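PDB 2CAY: vacuolar protein sorting protein 36 from Saccharomyces cerevisiae, which works in the ESCRT-II complex of multivesicular-body sorting, its split PH (GLUE) domain probably binding membrane lipid and linking ESCRT-II to ESCRT-I. Local coordinates for residues H13-T18 and R61-D66; E27-I32 and F56-R61; L40-S45 and S108-Q113; A83-S88 and P96-F101. One frame throughout, in Å; residues are numbered along the deposited sequence.

The four contacts fall into two pairs, one on each sheet of the PH fold. Interactions 1 and 2 share Arg-61 and lie in the sheet that holds strands 53-58 and 61-66, with centres about 11 Å apart. Interactions 3 and 4 belong to the other sheet, where strands 97-102 and 112-116 are neighbours; their centres are about 10 Å apart and Gln-113 OE1 lies 2.8 Å from Arg-97 NH1. Both of these reach the same sulfate, through Tyr-41 and Arg-97. The sheets meet in the core, with Tyr-64 CG 3.7 Å from Leu-40 CD1 and Ile-62 CD1 3.9 Å from Leu-100 CD1. Interactions 2 and 3 stay apart, with centres about 23 Å from each other.

Interaction 1 of 4, residues H13-T18 and R61-D66; sequences HYVETT and RIIYID
Residues 13-17 and 61-65 run with their end-to-end directions 55° apart, Val-15 passing Ile-63 with CA atoms 7.6 Å apart, and no hydrogen bond crosses between the segments. Side chains alone span this distance. Strand 75-78 lies between strands 13-14 and 61-66 in the sheet and pairs with both.

At one end His-13 meets Arg-61 edge to edge, ring and guanidinium nearly coplanar. His-13 CG sits between its backbone N and carbonyl carbon (chi1 57°), and the ring lies with Arg-61 CD in its plane, 3.5 Å from His-13 NE2. His-13 CE1 is modelled 2.9 Å from Arg-61 NH1, short for a carbon and a nitrogen that do not bond, so the exact spacing is doubtful. Ile-63 CD1 rests 3.7 Å over one face of the guanidinium of Arg-61, toward its rim. Val-15 CG2 slides past Arg-61 NH1 at 3.7 Å, while Val-15 CG1 crosses Ile-63 CG2 at 4.0 Å. Further along, Thr-17 and Ile-65 reach tip to tip, CG2 to CD1 at 3.6 Å, while the Thr-17 hydroxyl bonds to Thr-18 O.

An alanine at His-13 would probably open a gap beside Arg-61 CD and NH1 and leave that edge of the guanidinium freer to shift.

Arg-61 spends NE and NH2 on its salt bridge with Glu-29, and it is CD and NH1 that it sets against the edge of His-13. A second positive charge on the imidazole so close to NH1 would probably be unfavourable unless Glu-78, which touches both residues, offset it.

Interaction 2 of 4, residues E27-I32 and F56-R61; sequences EGEKDI and FLTSQR
Glu-29 OE2 takes two strong donors, on different sides of the oxygen: Thr-58 OG1 at 2.6 Å on its anti lone pair, and Arg-61 NE on the syn side. Arg-61 NE lies 3.0 Å from that oxygen in a bond of 174°, and Arg-61 NH2 reaches Glu-29 OE1, giving a side-on, two-nitrogen salt bridge. Carboxylate and guanidinium planes are 38° apart. Glu-29 gets there with CG anti to its backbone N (chi1 -173°) and an extended chain; Arg-26 N also bonds to OE1, so the buried carboxylate is held on several sides.

Thr-58 OG1 is itself an acceptor, from Gln-60 N and Arg-61 N, an ST turn and ST motif at the tight turn between strands 53-58 and 61-66. Beside it strand 31-35 joins the sheet's edge: Asp-31 and Thr-58 form an antiparallel non-hydrogen-bonded pair. Ser-59 N bonds to Lys-30 O, and Ile-32 N to Leu-57 O at 2.8 Å.

Ser-59 OG takes a nearly straight bond from Lys-30 N at 3.1 Å. A water links this hydroxyl to NE2 of Gln-60, whose OE1 bonds to Arg-26 NH2. Ile-32 lays CG2 against Leu-57 CD2 at 4.0 Å, and helix 122-137 packs on Leu-57.

Interaction 3 of 4, residues L40-S45 and S108-Q113; sequences LYHGKS and STEFVQ. With SO4 (sulfate ion), chain C.
Tyr-41 and His-42 pair with Gln-113 and Val-112 as antiparallel neighbours, where strands 38-42 and 112-116, both inner strands of the second sheet, meet. Tyr-41 N and O both bond to the backbone of Gln-113, and Gly-43 N carries the ladder on to Phe-111 O at 2.7 Å.

His-42 has CG anti to the backbone N (chi1 -171°); from there its ring gives the NE2 hydrogen to Glu-110 OE2, with NE2 and OE2 2.8 Å apart. Ring and carboxylate stand 83° apart, and the oxygen is met on its anti side, out of the carboxylate plane. Tyr-11 OH holds the other oxygen of Glu-110. An alanine at His-42 would probably leave Glu-110 OE2 without its donor and the carboxylate held less firmly.

A type II' turn from His-42 to Ser-45 closes the hairpin of strands 38-42 and 45-46, with Gly-43 at its positive-phi position. Gly-43 CA stands over the centre of the Phe-111 ring, 3.7 Å from the centroid, in a CH-pi contact. Gln-113, its chain extended beyond CG, sends NE2 to Gly-43 O at 2.8 Å in an almost straight bond, while OE1 pairs with Arg-97 NH1.

Beyond the pairing, Tyr-41 OH bonds to sulfate O1 at 2.7 Å. Phe-91 of a neighbouring subunit meets the Phe-111 ring, and Lys-44 NZ bonds to Gly-90 O of that subunit.

Interaction 4 of 4, residues A83-S88 and P96-F101; sequences AYVNYS and PRLILF. With SO4 (sulfate ion), chain C.
A beta hairpin, strands 82-88 and 97-102, forms one margin of the second sheet, and Ala-83 and Tyr-84 open it with a classic bulge opposite Phe-101. Ala-83 N bonds to Phe-101 O at 2.8 Å, while Tyr-84 N reaches the same oxygen only weakly. The strands then pair regularly through Asn-86 with Ile-99 and Ser-88 with Arg-97, each joined by two backbone bonds.

On the face of Val-85, Tyr-87, Leu-98 and Leu-100, Val-85 CG1 packs 3.5 Å from Leu-100 CD2, the two side chains side by side and pointing the same way. Tyr-87 runs alongside Pro-96, its OH 3.4 Å from Pro-96 CB, and bonds to Asp-120 O. Helix 122-137 lies against this face.

The other face carries Tyr-84, Phe-101, Ile-99 and Arg-97. Tyr-84 CB touches Phe-101 CD2 at 4.1 Å, and the Phe-101 ring stacks on Tyr-84 of a neighbouring subunit and meets that subunit's Phe-101 edge-to-face. The chain of Arg-97 bends at chi2 (-81°), which sets CD; NE and NH2 face sulfate O4, NH2 at 3.1 Å, while NH1 bonds to Gln-113 OE1. Tyr-41, Ser-95, Ser-115 and Arg-117 also hydrogen-bond to this sulfate, probably from the crystallisation liquor; the site is consistent with a pocket able to hold a phosphate.

A bulged antiparallel hairpin with one face under the C-terminal helix belongs to the PH-domain fold, two antiparallel sheets closed by that helix.

Interaction 1 of 4, residues H13-T18 and R61-D66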
# COMPACT_ATOMS: atom_id res chain seq x y z
N HIS A 13 16.35 9.86 21.41
CA HIS A 13 17.08 10.46 22.54
C HIS A 13 16.14 11.31 23.41
O HIS A 13 15.07 11.76 22.96
CB HIS A 13 18.33 11.25 22.07
CG HIS A 13 18.04 12.34 21.08
ND1 HIS A 13 17.40 13.52 21.42
CD2 HIS A 13 18.26 12.41 19.75
CE1 HIS A 13 17.24 14.27 20.34
NE2 HIS A 13 17.76 13.63 19.32
N TYR A 14 16.53 11.53 24.66
CA TYR A 14 15.71 12.32 25.57
C TYR A 14 15.74 13.79 25.11
O TYR A 14 16.77 14.28 24.62
CB TYR A 14 16.25 12.15 27.00
CG TYR A 14 15.61 13.05 28.02
CD1 TYR A 14 14.34 12.80 28.53
CD2 TYR A 14 16.28 14.20 28.45
CE1 TYR A 14 13.76 13.67 29.48
CE2 TYR A 14 15.71 15.07 29.37
CZ TYR A 14 14.47 14.80 29.87
OH TYR A 14 13.95 15.68 30.79
N VAL A 15 14.59 14.46 25.21
CA VAL A 15 14.46 15.89 24.86
C VAL A 15 13.92 16.66 26.09
O VAL A 15 12.92 16.25 26.68
CB VAL A 15 13.50 16.12 23.62
CG1 VAL A 15 13.14 17.60 23.47
CG2 VAL A 15 14.17 15.64 22.34
N GLU A 16 14.57 17.76 26.45
CA GLU A 16 14.11 18.61 27.56
C GLU A 16 13.07 19.57 27.03
O GLU A 16 13.18 20.04 25.88
CB GLU A 16 15.28 19.43 28.13
CG GLU A 16 16.42 18.63 28.76
CD GLU A 16 17.47 19.56 29.41
OE1 GLU A 16 17.08 20.67 29.84
OE2 GLU A 16 18.66 19.21 29.46
N THR A 17 12.07 19.86 27.85
CA THR A 17 11.06 20.86 27.54
C THR A 17 10.83 21.84 28.70
O THR A 17 11.22 21.58 29.85
CB THR A 17 9.70 20.21 27.25
OG1 THR A 17 9.11 19.77 28.49
CG2 THR A 17 9.84 19.03 26.29
N THR A 18 10.18 22.96 28.41
CA THR A 18 9.66 23.82 29.47
C THR A 18 8.50 23.13 30.19
O THR A 18 7.97 22.10 29.74
CB THR A 18 9.22 25.20 28.92
OG1 THR A 18 8.03 25.03 28.12
CG2 THR A 18 10.33 25.82 28.06
N ARG A 61 15.68 17.67 13.48
CA ARG A 61 15.09 16.56 14.28
C ARG A 61 13.59 16.41 14.06
O ARG A 61 12.91 17.36 13.66
CB ARG A 61 15.33 16.77 15.78
CG ARG A 61 16.83 16.64 16.19
CD ARG A 61 17.00 16.62 17.70
NE ARG A 61 16.78 17.94 18.30
CZ ARG A 61 16.77 18.16 19.61
NH1 ARG A 61 16.95 17.16 20.47
NH2 ARG A 61 16.57 19.39 20.07
N ILE A 62 13.07 15.23 14.41
CA ILE A 62 11.66 15.06 14.71
C ILE A 62 11.56 14.87 16.21
O ILE A 62 12.29 14.05 16.80
CB ILE A 62 11.05 13.81 13.97
CG1 ILE A 62 10.98 14.07 12.45
CG2 ILE A 62 9.67 13.48 14.55
CD1 ILE A 62 11.01 12.75 11.54
N ILE A 63 10.67 15.62 16.84
CA ILE A 63 10.57 15.64 18.28
C ILE A 63 9.17 15.32 18.74
O ILE A 63 8.21 15.92 18.30
CB ILE A 63 10.99 17.01 18.84
CG1 ILE A 63 12.49 17.30 18.54
CG2 ILE A 63 10.64 17.12 20.37
CD1 ILE A 63 12.87 18.77 18.77
N TYR A 64 9.05 14.35 19.63
CA TYR A 64 7.77 14.01 20.24
C TYR A 64 7.67 14.62 21.63
O TYR A 64 8.52 14.31 22.49
CB TYR A 64 7.60 12.48 20.29
CG TYR A 64 6.44 12.00 21.13
CD1 TYR A 64 5.16 11.81 20.58
CD2 TYR A 64 6.62 11.76 22.50
CE1 TYR A 64 4.10 11.40 21.37
CE2 TYR A 64 5.56 11.34 23.30
CZ TYR A 64 4.31 11.17 22.72
OH TYR A 64 3.28 10.76 23.51
N ILE A 65 6.65 15.46 21.85
CA ILE A 65 6.40 16.08 23.18
C ILE A 65 5.17 15.43 23.83
O ILE A 65 4.02 15.65 23.39
CB ILE A 65 6.19 17.64 23.10
CG1 ILE A 65 7.37 18.34 22.40
CG2 ILE A 65 5.91 18.22 24.49
CD1 ILE A 65 8.76 18.07 23.04
N ASP A 66 5.42 14.63 24.86
CA ASP A 66 4.35 13.91 25.54
C ASP A 66 3.30 14.85 26.15
O ASP A 66 3.65 15.82 26.81
CB ASP A 66 4.94 12.98 26.61
CG ASP A 66 3.93 11.96 27.09
OD1 ASP A 66 3.42 11.17 26.24
OD2 ASP A 66 3.62 11.98 28.30

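Interaction 2 of 4, residues E27-I32 and F56-R61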
# COMPACT_ATOMS: atom_id res chain seq x y z
N GLU A 27 21.29 25.28 19.32
CA GLU A 27 21.69 26.52 18.68
C GLU A 27 21.42 26.45 17.17
O GLU A 27 21.86 25.53 16.49
CB GLU A 27 23.16 26.85 18.97
CG GLU A 27 23.65 28.16 18.32
CD GLU A 27 24.69 28.92 19.16
OE1 GLU A 27 24.61 28.90 20.43
OE2 GLU A 27 25.58 29.55 18.54
N GLY A 28 20.68 27.43 16.67
CA GLY A 28 20.42 27.51 15.23
C GLY A 28 19.40 26.48 14.72
O GLY A 28 19.11 26.42 13.53
N GLU A 29 18.88 25.65 15.62
CA GLU A 29 17.81 24.72 15.25
C GLU A 29 16.44 25.44 15.27
O GLU A 29 16.09 26.08 16.27
CB GLU A 29 17.83 23.53 16.21
CG GLU A 29 16.86 22.43 15.82
CD GLU A 29 16.73 21.33 16.89
OE1 GLU A 29 17.20 21.50 18.05
OE2 GLU A 29 16.12 20.29 16.57
N LYS A 30 15.68 25.34 14.17
CA LYS A 30 14.44 26.10 14.00
C LYS A 30 13.22 25.20 13.78
O LYS A 30 13.33 24.22 13.03
CB LYS A 30 14.57 27.07 12.82
CG LYS A 30 15.50 28.27 13.06
CD LYS A 30 15.72 29.07 11.74
CE LYS A 30 16.68 30.23 11.93
NZ LYS A 30 17.85 29.78 12.75
N ASP A 31 12.08 25.52 14.41
CA ASP A 31 10.87 24.73 14.10
C ASP A 31 10.27 25.02 12.72
O ASP A 31 10.29 26.15 12.22
CB ASP A 31 9.82 24.66 15.22
CG ASP A 31 9.29 26.01 15.64
OD1 ASP A 31 9.63 27.06 15.03
OD2 ASP A 31 8.52 26.01 16.64
N ILE A 32 9.81 23.95 12.08
CA ILE A 32 9.26 24.03 10.72
C ILE A 32 7.78 23.70 10.76
O ILE A 32 6.98 24.38 10.15
CB ILE A 32 10.01 23.09 9.76
CG1 ILE A 32 11.48 23.52 9.65
CG2 ILE A 32 9.32 23.02 8.37
CD1 ILE A 32 12.32 22.49 8.91
N PHE A 56 6.88 17.71 16.53
CA PHE A 56 7.55 18.90 15.98
C PHE A 56 8.56 18.45 14.95
O PHE A 56 9.36 17.53 15.22
CB PHE A 56 8.36 19.66 17.05
CG PHE A 56 7.56 20.39 18.07
CD1 PHE A 56 6.75 19.71 18.97
CD2 PHE A 56 7.64 21.77 18.16
CE1 PHE A 56 6.00 20.40 19.96
CE2 PHE A 56 6.89 22.48 19.14
CZ PHE A 56 6.09 21.79 20.03
N LEU A 57 8.56 19.09 13.80
CA LEU A 57 9.63 18.93 12.85
C LEU A 57 10.52 20.17 12.95
O LEU A 57 10.03 21.32 12.87
CB LEU A 57 9.09 18.81 11.41
CG LEU A 57 10.17 18.80 10.31
CD1 LEU A 57 10.85 17.40 10.29
CD2 LEU A 57 9.47 19.04 8.96
N THR A 58 11.82 19.94 13.10
CA THR A 58 12.79 21.02 13.03
C THR A 58 13.70 20.76 11.86
O THR A 58 13.66 19.69 11.21
CB THR A 58 13.65 21.19 14.34
OG1 THR A 58 14.66 20.17 14.38
CG2 THR A 58 12.82 21.15 15.63
N SER A 59 14.54 21.75 11.58
CA SER A 59 15.62 21.64 10.64
C SER A 59 16.57 20.43 10.89
O SER A 59 17.23 20.00 9.97
CB SER A 59 16.45 22.96 10.64
OG SER A 59 16.74 23.44 11.96
N GLN A 60 16.61 19.90 12.10
CA GLN A 60 17.54 18.84 12.45
C GLN A 60 16.89 17.56 12.93
O GLN A 60 17.51 16.51 12.88
CB GLN A 60 18.46 19.31 13.60
CG GLN A 60 19.31 20.53 13.24
CD GLN A 60 20.21 20.94 14.39
OE1 GLN A 60 20.50 20.14 15.27
NE2 GLN A 60 20.65 22.20 14.38
N ARG A 61 15.68 17.67 13.48
CA ARG A 61 15.09 16.56 14.28
C ARG A 61 13.59 16.41 14.06
O ARG A 61 12.91 17.36 13.66
CB ARG A 61 15.33 16.77 15.78
CG ARG A 61 16.83 16.64 16.19
CD ARG A 61 17.00 16.62 17.70
NE ARG A 61 16.78 17.94 18.30
CZ ARG A 61 16.77 18.16 19.61
NH1 ARG A 61 16.95 17.16 20.47
NH2 ARG A 61 16.57 19.39 20.07
O HOH W 1 19.61 23.71 11.71

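Interaction 3 of 4, residues L40-S45 and S108-Q113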
# COMPACT_ATOMS: atom_id res chain seq x y z
N LEU A 40 3.33 7.07 18.91
CA LEU A 40 4.57 6.50 18.34
C LEU A 40 4.49 5.00 18.23
O LEU A 40 3.83 4.36 19.07
CB LEU A 40 5.78 6.89 19.20
CG LEU A 40 6.06 8.38 19.43
CD1 LEU A 40 7.39 8.55 20.25
CD2 LEU A 40 6.13 9.19 18.09
N TYR A 41 5.13 4.47 17.20
CA TYR A 41 5.33 3.03 17.01
C TYR A 41 6.81 2.75 16.87
O TYR A 41 7.58 3.54 16.30
CB TYR A 41 4.65 2.54 15.72
CG TYR A 41 3.18 2.35 15.87
CD1 TYR A 41 2.62 1.05 15.90
CD2 TYR A 41 2.31 3.46 15.97
CE1 TYR A 41 1.25 0.87 16.05
CE2 TYR A 41 0.92 3.27 16.11
CZ TYR A 41 0.41 1.98 16.14
OH TYR A 41 -0.94 1.78 16.27
N HIS A 42 7.22 1.62 17.42
CA HIS A 42 8.55 1.12 17.13
C HIS A 42 8.34 -0.20 16.40
O HIS A 42 7.82 -1.15 16.98
CB HIS A 42 9.39 0.91 18.39
CG HIS A 42 10.83 0.60 18.06
ND1 HIS A 42 11.65 1.50 17.39
CD2 HIS A 42 11.56 -0.52 18.24
CE1 HIS A 42 12.83 0.94 17.19
NE2 HIS A 42 12.80 -0.28 17.69
N GLY A 43 8.75 -0.24 15.13
CA GLY A 43 8.32 -1.29 14.21
C GLY A 43 6.81 -1.32 14.15
O GLY A 43 6.16 -0.26 14.07
N LYS A 44 6.23 -2.52 14.20
CA LYS A 44 4.77 -2.67 14.16
C LYS A 44 4.06 -2.41 15.50
O LYS A 44 2.85 -2.36 15.53
CB LYS A 44 4.37 -4.06 13.64
CG LYS A 44 5.08 -4.46 12.36
CD LYS A 44 4.68 -5.85 11.93
CE LYS A 44 5.32 -6.20 10.61
NZ LYS A 44 4.89 -7.55 10.19
N SER A 45 4.80 -2.25 16.60
CA SER A 45 4.20 -2.16 17.95
C SER A 45 4.06 -0.75 18.50
O SER A 45 4.97 0.04 18.38
CB SER A 45 5.08 -2.92 18.94
OG SER A 45 5.21 -4.26 18.53
N SER A 108 15.47 -5.51 9.92
CA SER A 108 14.51 -4.75 9.14
C SER A 108 13.22 -4.58 9.94
O SER A 108 12.27 -3.95 9.50
CB SER A 108 14.32 -5.43 7.80
OG SER A 108 15.41 -5.10 6.96
N THR A 109 13.22 -5.10 11.16
CA THR A 109 12.08 -4.92 12.04
C THR A 109 12.13 -3.56 12.75
O THR A 109 11.14 -3.12 13.33
CB THR A 109 11.95 -6.08 13.07
OG1 THR A 109 12.99 -5.99 14.06
CG2 THR A 109 12.01 -7.47 12.34
N GLU A 110 13.29 -2.89 12.69
CA GLU A 110 13.52 -1.65 13.40
C GLU A 110 13.27 -0.47 12.46
O GLU A 110 14.12 -0.14 11.61
CB GLU A 110 14.96 -1.59 13.86
CG GLU A 110 15.39 -2.78 14.69
CD GLU A 110 15.71 -2.39 16.10
OE1 GLU A 110 16.93 -2.38 16.41
OE2 GLU A 110 14.77 -2.10 16.87
N PHE A 111 12.13 0.16 12.64
CA PHE A 111 11.78 1.42 11.98
C PHE A 111 10.80 2.12 12.92
O PHE A 111 10.38 1.56 13.93
CB PHE A 111 11.14 1.18 10.57
CG PHE A 111 9.93 0.27 10.60
CD1 PHE A 111 8.64 0.79 10.71
CD2 PHE A 111 10.08 -1.11 10.45
CE1 PHE A 111 7.52 -0.06 10.73
CE2 PHE A 111 8.98 -1.95 10.47
CZ PHE A 111 7.70 -1.42 10.59
N VAL A 112 10.45 3.36 12.60
CA VAL A 112 9.52 4.10 13.44
C VAL A 112 8.26 4.46 12.67
O VAL A 112 8.30 4.62 11.47
CB VAL A 112 10.18 5.43 14.01
CG1 VAL A 112 9.08 6.36 14.66
CG2 VAL A 112 11.29 5.08 15.02
N GLN A 113 7.15 4.59 13.37
CA GLN A 113 5.96 5.23 12.76
C GLN A 113 5.44 6.34 13.64
O GLN A 113 5.44 6.22 14.87
CB GLN A 113 4.82 4.25 12.53
CG GLN A 113 5.23 2.83 12.10
CD GLN A 113 4.01 1.95 11.91
OE1 GLN A 113 3.05 2.35 11.24
NE2 GLN A 113 4.02 0.75 12.54
S SO4 C . -3.70 3.75 15.06
O1 SO4 C . -2.38 3.96 15.62
O2 SO4 C . -4.60 4.84 15.43
O3 SO4 C . -4.22 2.50 15.64
O4 SO4 C . -3.70 3.71 13.62
O HOH W 2 1.65 -1.02 12.80
O HOH W 3 8.54 -4.67 13.63

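Interaction 4 of 4, residues A83-S88 and P96-F101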
# COMPACT_ATOMS: atom_id res chain seq x y z
N ALA A 83 16.97 7.50 6.25
CA ALA A 83 17.16 7.34 4.82
C ALA A 83 15.92 7.63 3.99
O ALA A 83 16.03 8.20 2.88
CB ALA A 83 17.74 5.91 4.50
N TYR A 84 14.73 7.26 4.50
CA TYR A 84 13.47 7.55 3.81
C TYR A 84 12.36 7.80 4.80
O TYR A 84 12.41 7.35 5.93
CB TYR A 84 12.99 6.36 2.93
CG TYR A 84 13.99 5.75 1.98
CD1 TYR A 84 13.98 6.10 0.63
CD2 TYR A 84 14.95 4.82 2.42
CE1 TYR A 84 14.91 5.56 -0.29
CE2 TYR A 84 15.89 4.26 1.52
CZ TYR A 84 15.85 4.63 0.17
OH TYR A 84 16.73 4.08 -0.72
N VAL A 85 11.32 8.51 4.35
CA VAL A 85 10.05 8.55 5.04
C VAL A 85 8.98 8.19 4.01
O VAL A 85 9.12 8.51 2.82
CB VAL A 85 9.79 9.91 5.77
CG1 VAL A 85 10.97 10.33 6.60
CG2 VAL A 85 9.47 11.01 4.77
N ASN A 86 7.94 7.49 4.46
CA ASN A 86 6.85 7.05 3.58
C ASN A 86 5.51 7.26 4.29
O ASN A 86 5.31 6.77 5.38
CB ASN A 86 6.99 5.57 3.20
CG ASN A 86 5.73 5.00 2.50
OD1 ASN A 86 5.30 5.44 1.41
ND2 ASN A 86 5.11 4.01 3.15
N TYR A 87 4.60 7.99 3.64
CA TYR A 87 3.23 8.18 4.12
C TYR A 87 2.32 7.02 3.77
O TYR A 87 2.28 6.59 2.61
CB TYR A 87 2.66 9.46 3.49
CG TYR A 87 1.24 9.79 3.92
CD1 TYR A 87 0.99 10.39 5.16
CD2 TYR A 87 0.15 9.50 3.10
CE1 TYR A 87 -0.31 10.70 5.58
CE2 TYR A 87 -1.18 9.82 3.51
CZ TYR A 87 -1.38 10.42 4.75
OH TYR A 87 -2.65 10.76 5.18
N SER A 88 1.53 6.56 4.74
CA SER A 88 0.56 5.46 4.53
C SER A 88 -0.81 5.97 5.00
O SER A 88 -0.95 6.49 6.11
CB SER A 88 1.03 4.22 5.30
OG SER A 88 0.12 3.15 5.17
N PRO A 96 -3.86 7.46 9.69
CA PRO A 96 -2.71 7.48 8.75
C PRO A 96 -1.37 7.45 9.50
O PRO A 96 -1.33 7.81 10.68
CB PRO A 96 -2.87 8.82 7.99
CG PRO A 96 -4.17 9.40 8.39
CD PRO A 96 -4.69 8.68 9.63
N ARG A 97 -0.31 7.02 8.83
CA ARG A 97 0.99 6.77 9.47
C ARG A 97 2.07 7.40 8.63
O ARG A 97 2.04 7.35 7.37
CB ARG A 97 1.28 5.27 9.54
CG ARG A 97 0.19 4.40 10.18
CD ARG A 97 0.26 4.42 11.67
NE ARG A 97 -0.74 3.50 12.26
CZ ARG A 97 -0.55 2.21 12.56
NH1 ARG A 97 0.61 1.61 12.32
NH2 ARG A 97 -1.58 1.50 13.07
N LEU A 98 3.06 7.97 9.30
CA LEU A 98 4.31 8.30 8.62
C LEU A 98 5.41 7.31 9.09
O LEU A 98 5.72 7.24 10.27
CB LEU A 98 4.71 9.76 8.85
CG LEU A 98 6.00 10.21 8.12
CD1 LEU A 98 5.80 10.22 6.59
CD2 LEU A 98 6.47 11.59 8.60
N ILE A 99 5.95 6.55 8.14
CA ILE A 99 6.95 5.48 8.42
C ILE A 99 8.36 6.04 8.20
O ILE A 99 8.65 6.59 7.14
CB ILE A 99 6.76 4.26 7.45
CG1 ILE A 99 5.29 3.87 7.30
CG2 ILE A 99 7.70 3.07 7.80
CD1 ILE A 99 4.55 3.79 8.54
N LEU A 100 9.19 5.94 9.23
CA LEU A 100 10.59 6.42 9.15
C LEU A 100 11.54 5.23 9.02
O LEU A 100 11.57 4.36 9.91
CB LEU A 100 10.94 7.23 10.41
CG LEU A 100 9.88 8.26 10.82
CD1 LEU A 100 10.30 9.00 12.13
CD2 LEU A 100 9.63 9.23 9.69
N PHE A 101 12.34 5.25 7.95
CA PHE A 101 13.39 4.25 7.69
C PHE A 101 14.77 4.78 8.06
O PHE A 101 15.14 5.88 7.62
CB PHE A 101 13.39 3.90 6.21
CG PHE A 101 12.30 2.96 5.80
CD1 PHE A 101 11.57 2.26 6.75
CD2 PHE A 101 12.11 2.67 4.45
CE1 PHE A 101 10.61 1.36 6.36
CE2 PHE A 101 11.14 1.75 4.06
CZ PHE A 101 10.40 1.11 5.03
S SO4 C . -3.70 3.75 15.06
O1 SO4 C . -2.38 3.96 15.62
O2 SO4 C . -4.60 4.84 15.43
O3 SO4 C . -4.22 2.50 15.64
O4 SO4 C . -3.70 3.71 13.62